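Local coordinates for protein monomethylamine methyltransferase MtmB1 (Methanosarcina barkeri, PDB 1NTH) that catalyses the transfer of the methyl group of monomethylamine to the corrinoid cofactor of its partner protein MtmC, a step in methanogenesis from methylamine, at residues P33-A36 against M37-K40; I276-V279 against A280-N284; T306-R309 against E310-M313; K377-G380 against M381-R384; K423-Q426 against E427-V431. All blocks are in the same frame, centred on the assembly; numbering follows the deposited sequence. Where two conformers were deposited one is given.

Interaction 1. Residues P33-A36 against M37-K40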
loop_
_atom_site.group_PDB
_atom_site.type_symbol
_atom_site.label_atom_id
_atom_site.label_comp_id
_atom_site.label_asym_id
_atom_site.label_seq_id
_atom_site.Cartn_x
_atom_site.Cartn_y
_atom_site.Cartn_z
ATOM N N PRO A 33 -38.428 -24.354 23.112
ATOM C CA PRO A 33 -38.508 -25.722 23.638
ATOM C C PRO A 33 -39.588 -26.587 22.980
ATOM O O PRO A 33 -39.388 -27.782 22.783
ATOM C CB PRO A 33 -38.737 -25.508 25.137
ATOM C CG PRO A 33 -39.435 -24.183 25.194
ATOM C CD PRO A 33 -38.662 -23.366 24.179
ATOM N N MET A 34 -40.726 -25.991 22.634
ATOM C CA MET A 34 -41.795 -26.751 21.991
ATOM C C MET A 34 -41.368 -27.275 20.622
ATOM O O MET A 34 -41.570 -28.448 20.304
ATOM C CB MET A 34 -43.051 -25.891 21.818
ATOM C CG MET A 34 -43.931 -25.795 23.056
ATOM S SD MET A 34 -45.370 -24.755 22.749
ATOM C CE MET A 34 -46.392 -25.837 21.768
ATOM N N LYS A 35 -40.776 -26.407 19.809
ATOM C CA LYS A 35 -40.361 -26.824 18.478
ATOM C C LYS A 35 -39.240 -27.860 18.499
ATOM O O LYS A 35 -39.250 -28.807 17.710
ATOM C CB LYS A 35 -39.933 -25.613 17.648
ATOM C CG LYS A 35 -39.663 -25.943 16.186
ATOM C CD LYS A 35 -40.895 -26.518 15.504
ATOM C CE LYS A 35 -42.021 -25.504 15.443
ATOM N NZ LYS A 35 -43.208 -26.051 14.735
ATOM N N ALA A 36 -38.276 -27.689 19.394
ATOM C CA ALA A 36 -37.167 -28.637 19.476
ATOM C C ALA A 36 -37.710 -30.005 19.884
ATOM O O ALA A 36 -37.315 -31.034 19.337
ATOM C CB ALA A 36 -36.138 -28.157 20.485
ATOM N N MET A 37 -38.629 -29.999 20.844
ATOM C CA MET A 37 -39.251 -31.222 21.341
ATOM C C MET A 37 -40.047 -31.900 20.228
ATOM O O MET A 37 -39.977 -33.115 20.045
ATOM C CB MET A 37 -40.182 -30.875 22.504
ATOM C CG MET A 37 -40.872 -32.071 23.124
ATOM S SD MET A 37 -41.931 -31.582 24.496
ATOM C CE MET A 37 -40.830 -31.829 25.877
ATOM N N GLU A 38 -40.810 -31.098 19.494
ATOM C CA GLU A 38 -41.629 -31.584 18.393
ATOM C C GLU A 38 -40.783 -32.224 17.293
ATOM O O GLU A 38 -41.069 -33.327 16.828
ATOM C CB GLU A 38 -42.441 -30.425 17.808
ATOM C CG GLU A 38 -43.187 -30.758 16.529
ATOM C CD GLU A 38 -43.908 -29.557 15.942
ATOM O OE1 GLU A 38 -43.640 -28.418 16.384
ATOM O OE2 GLU A 38 -44.740 -29.751 15.030
ATOM N N LEU A 39 -39.731 -31.525 16.882
ATOM C CA LEU A 39 -38.864 -32.028 15.826
ATOM C C LEU A 39 -38.080 -33.271 16.236
ATOM O O LEU A 39 -37.858 -34.167 15.415
ATOM C CB LEU A 39 -37.921 -30.916 15.367
ATOM C CG LEU A 39 -38.668 -29.723 14.762
ATOM C CD1 LEU A 39 -37.689 -28.600 14.443
ATOM C CD2 LEU A 39 -39.411 -30.161 13.508
ATOM N N LYS A 40 -37.665 -33.343 17.497
ATOM C CA LYS A 40 -36.929 -34.514 17.956
ATOM C C LYS A 40 -37.791 -35.763 17.800
ATOM O O LYS A 40 -37.336 -36.789 17.299
ATOM C CB LYS A 40 -36.518 -34.377 19.423
ATOM C CG LYS A 40 -35.832 -35.634 19.951
ATOM C CD LYS A 40 -35.540 -35.568 21.435
ATOM C CE LYS A 40 -34.906 -36.865 21.910
ATOM N NZ LYS A 40 -34.604 -36.842 23.365
HETATM O O HOH W 1 -43.112 -28.306 12.602
#
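P33 opens this pair of helical turns by giving its carbonyl oxygen to the N-H of M37, P33 O to M37 N being 3.0 Å. Proline has no N-H to give to the preceding turn, and the helix is kinked there. Next, M34 hands its O to E38 N in the same way, while its flexible thioether side chain lies on the exposed side. K35 carries the side-chain contact. Its CG stands anti to the backbone N (chi1 -172°), and two further bends of the chain fold the aliphatic part back over the following turn. There K35 CG rests 3.7 Å from L39 CD1, and the amine reaches the carboxylate of E38, with K35 NZ 2.9 Å from E38 OE1. This i to i+3 salt bridge meets OE1 on its syn side, 35° out of the carboxylate plane, and the two side chains run alongside each other in the same direction. A water accepts from K35 NZ and donates weakly to E38 OE2, joining the two charged groups a second time. A36, small enough for a buried face, closes the segment by accepting from K40 N. The turns belong to helix 24-42: the side chains of K35 and L39 lie on M69 of helix 56-73, whereas A36 meets E273 and L39 meets I276 on helix 271-288.

Interaction 2. Residues I276-V279 against A280-N284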
loop_
_atom_site.group_PDB
_atom_site.type_symbol
_atom_site.label_atom_id
_atom_site.label_comp_id
_atom_site.label_asym_id
_atom_site.label_seq_id
_atom_site.Cartn_x
_atom_site.Cartn_y
_atom_site.Cartn_z
ATOM N N ILE A 276 -30.398 -29.898 17.517
ATOM C CA ILE A 276 -31.284 -29.373 16.487
ATOM C C ILE A 276 -31.068 -27.860 16.426
ATOM O O ILE A 276 -30.955 -27.279 15.347
ATOM C CB ILE A 276 -32.769 -29.665 16.823
ATOM C CG1 ILE A 276 -33.043 -31.162 16.670
ATOM C CG2 ILE A 276 -33.690 -28.853 15.916
ATOM C CD1 ILE A 276 -34.450 -31.572 17.091
ATOM N N VAL A 277 -31.001 -27.230 17.595
ATOM C CA VAL A 277 -30.777 -25.789 17.671
ATOM C C VAL A 277 -29.402 -25.455 17.094
ATOM O O VAL A 277 -29.252 -24.475 16.361
ATOM C CB VAL A 277 -30.843 -25.288 19.137
ATOM C CG1 VAL A 277 -30.274 -23.877 19.244
ATOM C CG2 VAL A 277 -32.283 -25.301 19.616
ATOM N N ASP A 278 -28.411 -26.278 17.425
ATOM C CA ASP A 278 -27.046 -26.064 16.947
ATOM C C ASP A 278 -27.002 -26.071 15.418
ATOM O O ASP A 278 -26.382 -25.200 14.807
ATOM C CB ASP A 278 -26.118 -27.146 17.504
ATOM C CG ASP A 278 -24.654 -26.763 17.410
ATOM O OD1 ASP A 278 -24.350 -25.713 16.804
ATOM O OD2 ASP A 278 -23.811 -27.514 17.942
ATOM N N VAL A 279 -27.653 -27.052 14.798
ATOM C CA VAL A 279 -27.679 -27.115 13.339
ATOM C C VAL A 279 -28.370 -25.861 12.807
ATOM O O VAL A 279 -27.914 -25.245 11.842
ATOM C CB VAL A 279 -28.422 -28.384 12.841
ATOM C CG1 VAL A 279 -28.668 -28.306 11.335
ATOM C CG2 VAL A 279 -27.594 -29.621 13.177
ATOM N N ALA A 280 -29.462 -25.468 13.454
ATOM C CA ALA A 280 -30.196 -24.282 13.039
ATOM C C ALA A 280 -29.341 -23.017 13.113
ATOM O O ALA A 280 -29.451 -22.149 12.247
ATOM C CB ALA A 280 -31.452 -24.111 13.899
ATOM N N THR A 281 -28.496 -22.903 14.136
ATOM C CA THR A 281 -27.667 -21.708 14.263
ATOM C C THR A 281 -26.466 -21.721 13.317
ATOM O O THR A 281 -25.952 -20.657 12.970
ATOM C CB THR A 281 -27.226 -21.457 15.736
ATOM O OG1 THR A 281 -26.459 -22.558 16.230
ATOM C CG2 THR A 281 -28.457 -21.274 16.616
ATOM N N HIS A 282 -26.028 -22.908 12.897
ATOM C CA HIS A 282 -24.929 -23.005 11.931
ATOM C C HIS A 282 -25.485 -22.436 10.624
ATOM O O HIS A 282 -24.814 -21.689 9.913
ATOM C CB HIS A 282 -24.509 -24.462 11.688
ATOM C CG HIS A 282 -23.443 -24.960 12.615
ATOM N ND1 HIS A 282 -23.666 -25.199 13.954
ATOM C CD2 HIS A 282 -22.147 -25.287 12.386
ATOM C CE1 HIS A 282 -22.555 -25.653 14.509
ATOM N NE2 HIS A 282 -21.618 -25.716 13.579
ATOM N N ILE A 283 -26.728 -22.798 10.312
ATOM C CA ILE A 283 -27.380 -22.312 9.102
ATOM C C ILE A 283 -27.668 -20.809 9.206
ATOM O O ILE A 283 -27.456 -20.058 8.254
ATOM C CB ILE A 283 -28.709 -23.080 8.843
ATOM C CG1 ILE A 283 -28.409 -24.555 8.544
ATOM C CG2 ILE A 283 -29.455 -22.458 7.670
ATOM C CD1 ILE A 283 -29.659 -25.450 8.469
ATOM N N ASN A 284 -28.143 -20.366 10.365
ATOM C CA ASN A 284 -28.447 -18.949 10.552
ATOM C C ASN A 284 -27.197 -18.083 10.361
ATOM O O ASN A 284 -27.290 -16.935 9.933
ATOM C CB ASN A 284 -29.033 -18.706 11.946
ATOM C CG ASN A 284 -29.624 -17.320 12.088
ATOM O OD1 ASN A 284 -30.442 -16.905 11.269
ATOM N ND2 ASN A 284 -29.219 -16.595 13.128
HETATM O O HOH W 2 -23.497 -23.108 17.132
#
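D278 and H282 slant across each other one turn apart on helix 271-288, the helical link of a beta-alpha-beta unit (strand 263-264, helix 271-288, strand 293-300) in this TIM-barrel protein. The polar side is the more closely knit. D278 O accepts two N-H groups of the same residue, from opposite faces of its carbonyl plane: the backbone H282 N, and H282 ND1 at 2.8 Å. The latter bond lies close to the imidazole plane but rises 51° above the carbonyl plane, and it fixes the rotation of the ring. H282 NE2 is held by R361, so both ring nitrogens have partners in this buried place. Water enters on this side too: one molecule lies 2.8 Å from D278 OD1, apparently as donor, and 3.1 Å from T281 OG1.

The apolar side is looser. V279 and I283 lie alongside each other, V279 CG1 only just meeting I283 CD1 at 4.2 Å, and these branched side chains turn instead to L62 and L70 of helix 56-73. V277 CG1 likewise stands 4.1 Å from the methyl T281 CG2. Beyond the paired nitrogen, the carboxylate also approaches the ring carbon, D278 OD1 lying 2.9 Å from H282 CE1, with the two planes turned 50° apart.

Interaction 3. Residues T306-R309 against E310-M313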
loop_
_atom_site.group_PDB
_atom_site.type_symbol
_atom_site.label_atom_id
_atom_site.label_comp_id
_atom_site.label_asym_id
_atom_site.label_seq_id
_atom_site.Cartn_x
_atom_site.Cartn_y
_atom_site.Cartn_z
ATOM N N THR A 306 -17.365 -27.050 27.690
ATOM C CA THR A 306 -17.698 -27.508 26.348
ATOM C C THR A 306 -17.254 -28.954 26.113
ATOM O O THR A 306 -17.494 -29.510 25.043
ATOM C CB THR A 306 -17.006 -26.636 25.285
ATOM O OG1 THR A 306 -15.602 -26.595 25.563
ATOM C CG2 THR A 306 -17.572 -25.223 25.291
ATOM N N ASN A 307 -16.611 -29.565 27.102
ATOM C CA ASN A 307 -16.140 -30.932 26.927
ATOM C C ASN A 307 -16.799 -31.995 27.802
ATOM O O ASN A 307 -16.163 -32.983 28.172
ATOM C CB ASN A 307 -14.619 -30.994 27.096
ATOM C CG ASN A 307 -14.143 -30.318 28.360
ATOM O OD1 ASN A 307 -13.601 -29.211 28.319
ATOM N ND2 ASN A 307 -14.348 -30.976 29.497
ATOM N N THR A 308 -18.067 -31.797 28.142
ATOM C CA THR A 308 -18.769 -32.806 28.924
ATOM C C THR A 308 -19.259 -33.810 27.887
ATOM O O THR A 308 -19.269 -33.516 26.687
ATOM C CB THR A 308 -19.985 -32.227 29.685
ATOM O OG1 THR A 308 -20.984 -31.808 28.751
ATOM C CG2 THR A 308 -19.562 -31.050 30.552
ATOM N N ARG A 309 -19.653 -34.994 28.334
ATOM C CA ARG A 309 -20.131 -36.014 27.414
ATOM C C ARG A 309 -21.247 -35.481 26.518
ATOM O O ARG A 309 -21.240 -35.706 25.307
ATOM C CB ARG A 309 -20.622 -37.234 28.201
ATOM C CG ARG A 309 -21.109 -38.395 27.343
ATOM C CD ARG A 309 -21.434 -39.601 28.226
ATOM N NE ARG A 309 -20.243 -40.130 28.886
ATOM C CZ ARG A 309 -19.434 -41.045 28.357
ATOM N NH1 ARG A 309 -19.687 -41.546 27.155
ATOM N NH2 ARG A 309 -18.362 -41.452 29.027
ATOM N N GLU A 310 -22.196 -34.761 27.108
ATOM C CA GLU A 310 -23.316 -34.224 26.348
ATOM C C GLU A 310 -22.931 -33.168 25.316
ATOM O O GLU A 310 -23.378 -33.232 24.171
ATOM C CB GLU A 310 -24.375 -33.647 27.291
ATOM C CG GLU A 310 -24.969 -34.679 28.243
ATOM C CD GLU A 310 -24.262 -34.736 29.586
ATOM O OE1 GLU A 310 -23.112 -34.256 29.697
ATOM O OE2 GLU A 310 -24.862 -35.278 30.540
ATOM N N THR A 311 -22.107 -32.205 25.716
ATOM C CA THR A 311 -21.698 -31.140 24.804
ATOM C C THR A 311 -20.801 -31.651 23.674
ATOM O O THR A 311 -20.836 -31.121 22.561
ATOM C CB THR A 311 -20.995 -29.986 25.563
ATOM O OG1 THR A 311 -19.889 -30.497 26.311
ATOM C CG2 THR A 311 -21.975 -29.308 26.516
ATOM N N LEU A 312 -19.998 -32.674 23.951
ATOM C CA LEU A 312 -19.145 -33.239 22.912
ATOM C C LEU A 312 -20.032 -33.942 21.881
ATOM O O LEU A 312 -19.790 -33.855 20.678
ATOM C CB LEU A 312 -18.133 -34.223 23.513
ATOM C CG LEU A 312 -17.024 -33.594 24.367
ATOM C CD1 LEU A 312 -16.174 -34.686 25.001
ATOM C CD2 LEU A 312 -16.152 -32.680 23.496
ATOM N N MET A 313 -21.072 -34.628 22.353
ATOM C CA MET A 313 -21.994 -35.313 21.449
ATOM C C MET A 313 -22.743 -34.303 20.584
ATOM O O MET A 313 -22.947 -34.523 19.391
ATOM C CB MET A 313 -22.995 -36.155 22.246
ATOM C CG MET A 313 -22.377 -37.378 22.902
ATOM S SD MET A 313 -23.546 -38.220 23.990
ATOM C CE MET A 313 -24.690 -38.905 22.801
HETATM O O HOH W 3 -18.273 -29.337 22.308
#
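T308 and T311 set their side chains obliquely across each other at the start of helix 309-325, T308 OG1 lying 3.0 Å from T311 OG1. In T311 the hydroxyl sits between the backbone N and the carbonyl carbon (chi1 56°), which turns it back toward the incoming loop. There T311 OG1 accepts from T308 N at 2.9 Å and lies equally near T306 O. Threonine fits because its hydroxyl accepts from T308 N while the side chain also packs on P298 of strand 293-300. One water ties the same loop to the helix by donating to both T306 O and T311 O.

E310 bends at chi2 and brings its carboxylate back over T308, where T308 OG1 gives E310 OE1 a weak, long bond of 3.4 Å. L312 sets its two methyls against the loop backbone: L312 CD1 comes within 3.6 Å of N307 O, and the side chain also packs on A351 and T355 of helix 343-359. R309 and M313 pass across each other, the thioether sulfur M313 SD being 4.1 Å from R309 CG. The guanidinium continues outward to form salt bridges with D406 and E413, so its charge is answered there.

T308 occupies the N-cap position, and the helical bonds start with L312 N to T308 O, followed by M313 N to R309 O. This is a helix N-terminus with threonine as N-cap, on the helix that follows strand 293-300 in the TIM barrel.

Interaction 4. Residues K377-G380 against M381-R384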
loop_
_atom_site.group_PDB
_atom_site.type_symbol
_atom_site.label_atom_id
_atom_site.label_comp_id
_atom_site.label_asym_id
_atom_site.label_seq_id
_atom_site.Cartn_x
_atom_site.Cartn_y
_atom_site.Cartn_z
ATOM N N LYS A 377 -5.272 -17.305 33.598
ATOM C CA LYS A 377 -5.218 -18.762 33.625
ATOM C C LYS A 377 -5.425 -19.433 32.269
ATOM O O LYS A 377 -6.353 -20.221 32.081
ATOM C CB LYS A 377 -6.202 -19.328 34.658
ATOM C CG LYS A 377 -5.735 -19.095 36.094
ATOM C CD LYS A 377 -6.385 -20.050 37.086
ATOM C CE LYS A 377 -5.789 -19.858 38.475
ATOM N NZ LYS A 377 -6.339 -20.822 39.472
ATOM N N THR A 378 -4.540 -19.105 31.330
ATOM C CA THR A 378 -4.541 -19.675 29.986
ATOM C C THR A 378 -3.108 -19.582 29.475
ATOM O O THR A 378 -2.467 -18.540 29.621
ATOM C CB THR A 378 -5.442 -18.887 28.996
ATOM O OG1 THR A 378 -4.979 -17.533 28.900
ATOM C CG2 THR A 378 -6.892 -18.895 29.451
ATOM N N THR A 379 -2.592 -20.663 28.898
ATOM C CA THR A 379 -1.233 -20.638 28.357
ATOM C C THR A 379 -1.144 -21.448 27.070
ATOM O O THR A 379 -2.003 -22.285 26.786
ATOM C CB THR A 379 -0.192 -21.221 29.339
ATOM O OG1 THR A 379 -0.176 -22.648 29.221
ATOM C CG2 THR A 379 -0.515 -20.828 30.775
ATOM N N GLY A 380 -0.087 -21.199 26.304
ATOM C CA GLY A 380 0.113 -21.901 25.049
ATOM C C GLY A 380 0.235 -23.409 25.165
ATOM O O GLY A 380 0.027 -24.118 24.185
ATOM N N MET A 381 0.574 -23.911 26.350
ATOM C CA MET A 381 0.702 -25.356 26.536
ATOM C C MET A 381 -0.604 -26.087 26.245
ATOM O O MET A 381 -0.591 -27.182 25.691
ATOM C CB MET A 381 1.160 -25.681 27.962
ATOM C CG MET A 381 2.643 -25.449 28.212
ATOM S SD MET A 381 3.713 -26.588 27.290
ATOM C CE MET A 381 3.874 -27.940 28.474
ATOM N N GLU A 382 -1.731 -25.488 26.619
ATOM C CA GLU A 382 -3.018 -26.125 26.365
ATOM C C GLU A 382 -3.294 -26.191 24.862
ATOM O O GLU A 382 -3.869 -27.165 24.371
ATOM C CB GLU A 382 -4.145 -25.373 27.083
ATOM C CG GLU A 382 -3.999 -25.354 28.605
ATOM C CD GLU A 382 -3.494 -24.020 29.129
ATOM O OE1 GLU A 382 -4.227 -23.015 28.997
ATOM O OE2 GLU A 382 -2.366 -23.975 29.667
ATOM N N ALA A 383 -2.882 -25.156 24.137
ATOM C CA ALA A 383 -3.073 -25.123 22.691
ATOM C C ALA A 383 -2.154 -26.143 22.023
ATOM O O ALA A 383 -2.496 -26.715 20.987
ATOM C CB ALA A 383 -2.786 -23.721 22.152
ATOM N N ARG A 384 -0.979 -26.364 22.606
ATOM C CA ARG A 384 -0.053 -27.338 22.045
ATOM C C ARG A 384 -0.694 -28.725 22.099
ATOM O O ARG A 384 -0.630 -29.486 21.136
ATOM C CB ARG A 384 1.266 -27.359 22.827
ATOM C CG ARG A 384 2.271 -28.362 22.271
ATOM C CD ARG A 384 3.398 -28.648 23.252
ATOM N NE ARG A 384 4.224 -27.476 23.523
ATOM C CZ ARG A 384 5.285 -27.484 24.323
ATOM N NH1 ARG A 384 5.648 -28.609 24.929
ATOM N NH2 ARG A 384 5.983 -26.374 24.517
#
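The backbone passes from an extended chain at T378 and T379 into the first turn of helix 380-393, and the opening bonds bridge the change. R384 N donates to G380 O at 2.9 Å, in the carbonyl plane. By contrast, E382 N meets T379 O at 3.2 Å from above that carbonyl's plane, a tighter turn than the regular helical one. G380, buried and without a side chain, brings no bulk to the first turn, and its N-H is bonded to the hydroxyl of S146.

T379 and E382 are joined through both their side chains. The hydroxyl of T379, turned between its backbone N and carbonyl carbon (chi1 83°), accepts from M381 N and gives its proton to E382 OE2, with T379 OG1 only 2.6 Å from that oxygen. E382 bends at chi2 and swings its carboxylate back across the threonine at about a right angle, so that T379 N points almost straight at E382 OE1, 2.9 Å away. This is a capping box, with T379 as N-cap: the short hydroxyl caps M381 N, and the longer glutamate reaches back to T379 N. Both carboxylate oxygens have a further partner, OE1 with the hydroxyl of S369, OE2 with that of Y440. With E382 cut back to an alanine, T379 N and OG1 would probably both lose their carboxylate partner, as would the hydroxyls of S369 and Y440.

On the helix itself M381 bends twice, placing M381 SD 3.4 Å above the guanidinium plane of R384, over its centre. That group forms a salt bridge with E150 and reaches into a neighbouring subunit, where R384 NH1 and NH2 donate to the carbonyl oxygens of F3 and R4 of that subunit.

Interaction 5. Residues K423-Q426 against E427-V431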
loop_
_atom_site.group_PDB
_atom_site.type_symbol
_atom_site.label_atom_id
_atom_site.label_comp_id
_atom_site.label_asym_id
_atom_site.label_seq_id
_atom_site.Cartn_x
_atom_site.Cartn_y
_atom_site.Cartn_z
ATOM N N LYS A 423 -3.014 -23.202 37.617
ATOM C CA LYS A 423 -2.165 -22.045 37.858
ATOM C C LYS A 423 -2.270 -20.969 36.792
ATOM O O LYS A 423 -2.760 -21.212 35.689
ATOM C CB LYS A 423 -0.707 -22.498 37.965
ATOM C CG LYS A 423 -0.451 -23.478 39.098
ATOM C CD LYS A 423 1.021 -23.819 39.207
ATOM C CE LYS A 423 1.291 -24.709 40.412
ATOM N NZ LYS A 423 2.747 -24.965 40.585
ATOM N N THR A 424 -1.806 -19.772 37.134
ATOM C CA THR A 424 -1.812 -18.658 36.198
ATOM C C THR A 424 -0.568 -18.787 35.333
ATOM O O THR A 424 0.337 -19.566 35.637
ATOM C CB THR A 424 -1.738 -17.298 36.915
ATOM O OG1 THR A 424 -0.532 -17.234 37.687
ATOM C CG2 THR A 424 -2.941 -17.098 37.823
ATOM N N PHE A 425 -0.535 -18.013 34.254
ATOM C CA PHE A 425 0.594 -17.999 33.336
ATOM C C PHE A 425 1.887 -17.725 34.106
ATOM O O PHE A 425 2.905 -18.384 33.892
ATOM C CB PHE A 425 0.367 -16.902 32.287
ATOM C CG PHE A 425 1.559 -16.632 31.407
ATOM C CD1 PHE A 425 1.953 -17.549 30.442
ATOM C CD2 PHE A 425 2.270 -15.441 31.531
ATOM C CE1 PHE A 425 3.041 -17.282 29.605
ATOM C CE2 PHE A 425 3.357 -15.164 30.702
ATOM C CZ PHE A 425 3.742 -16.089 29.736
ATOM N N GLN A 426 1.831 -16.751 35.008
ATOM C CA GLN A 426 2.995 -16.361 35.794
ATOM C C GLN A 426 3.519 -17.477 36.695
ATOM O O GLN A 426 4.699 -17.494 37.042
ATOM C CB GLN A 426 2.673 -15.138 36.660
ATOM C CG GLN A 426 2.362 -13.847 35.901
ATOM C CD GLN A 426 0.883 -13.663 35.586
ATOM O OE1 GLN A 426 0.401 -12.534 35.472
ATOM N NE2 GLN A 426 0.162 -14.766 35.432
ATOM N N GLU A 427 2.644 -18.407 37.064
ATOM C CA GLU A 427 3.025 -19.505 37.945
ATOM C C GLU A 427 3.568 -20.747 37.245
ATOM O O GLU A 427 4.416 -21.444 37.801
ATOM C CB GLU A 427 1.835 -19.903 38.827
ATOM C CG GLU A 427 1.288 -18.771 39.681
ATOM C CD GLU A 427 0.092 -19.187 40.523
ATOM O OE1 GLU A 427 -0.918 -19.655 39.953
ATOM O OE2 GLU A 427 0.162 -19.042 41.761
ATOM N N CYS A 428 3.092 -21.039 36.036
ATOM C CA CYS A 428 3.568 -22.232 35.338
ATOM C C CYS A 428 4.461 -21.952 34.133
ATOM O O CYS A 428 4.793 -22.860 33.370
ATOM C CB CYS A 428 2.390 -23.120 34.934
ATOM S SG CYS A 428 1.173 -22.344 33.862
ATOM N N TYR A 429 4.846 -20.691 33.971
ATOM C CA TYR A 429 5.740 -20.276 32.893
ATOM C C TYR A 429 6.793 -19.341 33.465
ATOM O O TYR A 429 6.567 -18.683 34.482
ATOM C CB TYR A 429 4.995 -19.487 31.805
ATOM C CG TYR A 429 4.547 -20.279 30.600
ATOM C CD1 TYR A 429 3.528 -21.222 30.703
ATOM C CD2 TYR A 429 5.120 -20.059 29.344
ATOM C CE1 TYR A 429 3.083 -21.927 29.590
ATOM C CE2 TYR A 429 4.684 -20.761 28.221
ATOM C CZ TYR A 429 3.663 -21.691 28.353
ATOM O OH TYR A 429 3.205 -22.379 27.254
ATOM N N ASP A 430 7.948 -19.300 32.814
ATOM C CA ASP A 430 9.002 -18.370 33.189
ATOM C C ASP A 430 8.644 -17.197 32.281
ATOM O O ASP A 430 8.939 -17.214 31.087
ATOM C CB ASP A 430 10.380 -18.953 32.876
ATOM C CG ASP A 430 10.726 -20.129 33.777
ATOM O OD1 ASP A 430 10.575 -19.999 35.012
ATOM O OD2 ASP A 430 11.150 -21.182 33.259
ATOM N N VAL A 431 7.976 -16.198 32.847
ATOM C CA VAL A 431 7.519 -15.034 32.090
ATOM C C VAL A 431 8.568 -14.313 31.247
ATOM O O VAL A 431 8.280 -13.891 30.128
ATOM C CB VAL A 431 6.853 -13.997 33.024
ATOM C CG1 VAL A 431 6.382 -12.793 32.221
ATOM C CG2 VAL A 431 5.681 -14.638 33.752
HETATM O O HOH W 4 7.101 -18.093 36.813
#
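F425 sets its CE1 over one face of the Y429 ring, one turn on, with F425 CE1 3.5 Å from Y429 CD2. The two rings form an oblique pair, their planes inclined by 32°, and Y429 CB sits over the face of the phenylalanine in a CH-pi contact, 4.1 Å from the ring centroid. V431 CG2 approaches the same ring obliquely, 3.9 Å from F425 CE2. A flat, apolar ring suits this place between a tyrosine and a valine, and replacing it with an alanine would probably open a gap beside Y429 and take from V431 CG2 the ring carbon it rests on.

The turn begins with a capping box. T424 is the N-cap, and E427, extended beyond CG, offers the anti lone pair of OE1 to T424 N over 3.0 Å in a nearly straight bond (170°). The returning bond, E427 N to T424 OG1, is weak at 3.4 Å. T424 O is gripped by both C428 N and E427 N. K423 sends its amine away to a salt bridge with E439.

Helix 425-428 is thus one short turn, running directly into strand 429-430, which pairs antiparallel with 435-436; F425 packs on P142 and V143 of helix 140-148, and Y429 on S146 there.

All five contacts lie within turns of a single chain; two pairs touch, and the fifth stands apart. Interactions 1 and 2 meet where I276 CD1 lies 3.7 Å from A36 O, so helix 24-42 packs against helix 271-288. Interactions 4 and 5, their centres about 11 Å apart, meet where Y429 OH lies 3.2 Å from M381 N; each begins with a capping box of its own. Interaction 3 stands between, with centres about 17 Å from interaction 2 and about 20 Å from interaction 4. Interactions 1 and 5 are about 46 Å apart between centres. No substrate or corrinoid marks the active site among these contacts, which are best read as packing and helix starts of the TIM-barrel framework.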